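Local coordinates for desmoplakin (Homo sapiens, PDB 3R6N), which probably links desmosomal adhesion complexes to intermediate filaments, its plakin domain of spectrin repeats lying on the plaque side, at residues Glu243-Arg248 / Gln362-Met367. Residues are numbered along the deposited sequence; the frame is centred on the assembly and turned at random.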
loop_
_atom_site.group_PDB
_atom_site.type_symbol
_atom_site.label_atom_id
_atom_site.label_comp_id
_atom_site.label_asym_id
_atom_site.label_seq_id
_atom_site.Cartn_x
_atom_site.Cartn_y
_atom_site.Cartn_z
ATOM N N GLU A 243 18.099 -0.675 41.483
ATOM C CA GLU A 243 17.630 0.142 40.371
ATOM C C GLU A 243 18.191 -0.392 39.059
ATOM O O GLU A 243 17.523 -0.375 38.026
ATOM C CB GLU A 243 18.038 1.604 40.554
ATOM C CG GLU A 243 17.103 2.407 41.438
ATOM C CD GLU A 243 17.467 3.879 41.475
ATOM O OE1 GLU A 243 18.434 4.236 42.183
ATOM O OE2 GLU A 243 16.791 4.680 40.790
ATOM N N LEU A 244 19.426 -0.873 39.113
ATOM C CA LEU A 244 20.104 -1.389 37.935
ATOM C C LEU A 244 19.397 -2.630 37.400
ATOM O O LEU A 244 19.562 -2.995 36.239
ATOM C CB LEU A 244 21.558 -1.718 38.274
ATOM C CG LEU A 244 22.523 -1.913 37.108
ATOM C CD1 LEU A 244 22.806 -0.582 36.431
ATOM C CD2 LEU A 244 23.812 -2.550 37.596
ATOM N N GLU A 245 18.616 -3.283 38.251
ATOM C CA GLU A 245 17.895 -4.483 37.843
ATOM C C GLU A 245 16.508 -4.140 37.313
ATOM O O GLU A 245 15.919 -4.905 36.550
ATOM C CB GLU A 245 17.822 -5.491 38.991
ATOM C CG GLU A 245 19.194 -5.909 39.501
ATOM C CD GLU A 245 19.153 -7.137 40.386
ATOM O OE1 GLU A 245 18.408 -8.083 40.055
ATOM O OE2 GLU A 245 19.870 -7.157 41.410
ATOM N N LYS A 246 15.991 -2.982 37.714
ATOM C CA LYS A 246 14.758 -2.467 37.133
ATOM C C LYS A 246 15.035 -2.055 35.697
ATOM O O LYS A 246 14.183 -2.197 34.823
ATOM C CB LYS A 246 14.234 -1.263 37.921
ATOM C CG LYS A 246 13.013 -1.548 38.783
ATOM C CD LYS A 246 13.394 -2.228 40.088
ATOM C CE LYS A 246 12.189 -2.372 41.008
ATOM N NZ LYS A 246 12.577 -2.857 42.366
ATOM N N GLU A 247 16.241 -1.546 35.467
ATOM C CA GLU A 247 16.650 -1.085 34.145
ATOM C C GLU A 247 16.683 -2.226 33.141
ATOM O O GLU A 247 16.216 -2.080 32.013
ATOM C CB GLU A 247 18.026 -0.424 34.213
ATOM C CG GLU A 247 18.067 0.865 35.019
ATOM C CD GLU A 247 17.691 2.084 34.198
ATOM O OE1 GLU A 247 17.285 1.916 33.028
ATOM O OE2 GLU A 247 17.811 3.213 34.725
ATOM N N ARG A 248 17.242 -3.359 33.550
ATOM C CA ARG A 248 17.346 -4.507 32.658
ATOM C C ARG A 248 15.970 -4.943 32.175
ATOM O O ARG A 248 15.792 -5.290 31.008
ATOM C CB ARG A 248 18.065 -5.676 33.337
ATOM C CG ARG A 248 18.278 -6.866 32.413
ATOM C CD ARG A 248 18.882 -8.052 33.143
ATOM N NE ARG A 248 18.902 -9.252 32.307
ATOM C CZ ARG A 248 19.857 -9.533 31.426
ATOM N NH1 ARG A 248 20.876 -8.700 31.262
ATOM N NH2 ARG A 248 19.795 -10.647 30.710
ATOM N N GLN A 362 28.573 -4.794 31.910
ATOM C CA GLN A 362 29.820 -4.296 32.477
ATOM C C GLN A 362 29.571 -3.576 33.802
ATOM O O GLN A 362 30.249 -3.841 34.791
ATOM C CB GLN A 362 30.536 -3.371 31.489
ATOM C CG GLN A 362 31.987 -3.070 31.850
ATOM C CD GLN A 362 32.940 -4.192 31.469
ATOM O OE1 GLN A 362 33.183 -5.114 32.251
ATOM N NE2 GLN A 362 33.491 -4.113 30.262
ATOM N N LEU A 363 28.595 -2.674 33.819
ATOM C CA LEU A 363 28.253 -1.942 35.036
ATOM C C LEU A 363 27.773 -2.870 36.143
ATOM O O LEU A 363 27.993 -2.608 37.322
ATOM C CB LEU A 363 27.172 -0.895 34.762
ATOM C CG LEU A 363 27.479 0.215 33.757
ATOM C CD1 LEU A 363 26.287 1.155 33.637
ATOM C CD2 LEU A 363 28.730 0.980 34.156
ATOM N N TYR A 364 27.105 -3.950 35.759
ATOM C CA TYR A 364 26.552 -4.887 36.727
ATOM C C TYR A 364 27.669 -5.606 37.470
ATOM O O TYR A 364 27.823 -5.455 38.681
ATOM C CB TYR A 364 25.659 -5.903 36.020
ATOM C CG TYR A 364 24.850 -6.785 36.946
ATOM C CD1 TYR A 364 23.816 -6.258 37.713
ATOM C CD2 TYR A 364 25.101 -8.150 37.033
ATOM C CE1 TYR A 364 23.065 -7.061 38.551
ATOM C CE2 TYR A 364 24.354 -8.962 37.868
ATOM C CZ TYR A 364 23.338 -8.412 38.625
ATOM O OH TYR A 364 22.590 -9.215 39.458
ATOM N N ILE A 365 28.451 -6.382 36.729
ATOM C CA ILE A 365 29.538 -7.152 37.315
ATOM C C ILE A 365 30.532 -6.242 38.018
ATOM O O ILE A 365 31.165 -6.643 38.990
ATOM C CB ILE A 365 30.266 -7.998 36.256
ATOM C CG1 ILE A 365 30.929 -7.094 35.218
ATOM C CG2 ILE A 365 29.298 -8.964 35.586
ATOM C CD1 ILE A 365 31.445 -7.841 34.006
ATOM N N ASN A 366 30.667 -5.015 37.524
ATOM C CA ASN A 366 31.528 -4.036 38.171
ATOM C C ASN A 366 31.085 -3.782 39.600
ATOM O O ASN A 366 31.896 -3.805 40.524
ATOM C CB ASN A 366 31.554 -2.721 37.391
ATOM C CG ASN A 366 32.664 -2.678 36.361
ATOM O OD1 ASN A 366 33.705 -3.313 36.526
ATOM N ND2 ASN A 366 32.448 -1.922 35.289
ATOM N N MET A 367 29.792 -3.548 39.781
ATOM C CA MET A 367 29.254 -3.303 41.111
ATOM C C MET A 367 29.181 -4.586 41.931
ATOM O O MET A 367 29.506 -4.587 43.116
ATOM C CB MET A 367 27.887 -2.631 41.022
ATOM C CG MET A 367 27.911 -1.365 40.187
ATOM S SD MET A 367 26.672 -0.154 40.672
ATOM C CE MET A 367 25.172 -1.111 40.488
#
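Leu-244 meets Tyr-364 and Met-367 where helix 234-265 packs against helix 340-384. The two short segments run nearly antiparallel, at 155°, with their axes 11.1 Å apart at closest approach.

The apolar part of the contact centres on one methyl group. Leu-244 CG stands anti to the backbone N (chi1 -164°), and CD2 carries the closest contacts beyond it. Leu-244 CD2 lies 3.5 Å from Met-367 CE, and these two side chains reach toward each other tip to tip. The Met-367 chain bends at chi3 (-58°), which sets the place of CE. Leu-244 CD2 also sits 3.7 Å from Tyr-364 CA and the same distance from Tyr-364 CD1. It comes to the ring at its edge, in the ring plane, and not over a face. The backbone O of Leu-363 is a looser neighbour, 4.2 Å from Leu-244 CD2. The side chain of Leu-363 also touches Ile-222 of helix 167-225, so a third helix joins the packing.

Glu-245 flanks the apolar group. Its chain crosses the Tyr-364 side chain obliquely, with Glu-245 CG 4.1 Å from Tyr-364 CE1. The carboxylate plane is almost perpendicular to the ring. Glu-245 OE2 is 3.9 Å from Tyr-364 OH, so the two polar ends are neighbours without close contact.

Trp-360, one turn earlier on helix 340-384, adds a polar link: its NE1 hydrogen-bonds to Leu-244 O. Its ring also stacks with that of Tyr-364 and receives Arg-248 in a cation-pi contact.

Helix-to-helix packing of this kind is characteristic of the bundles of spectrin repeats. The beta strands between residues 285 and 334 lie between the two helices in the chain, so the contact joins helices far apart in sequence. Between the two segments, cohesion rests mainly on van der Waals contact at the leucine methyl.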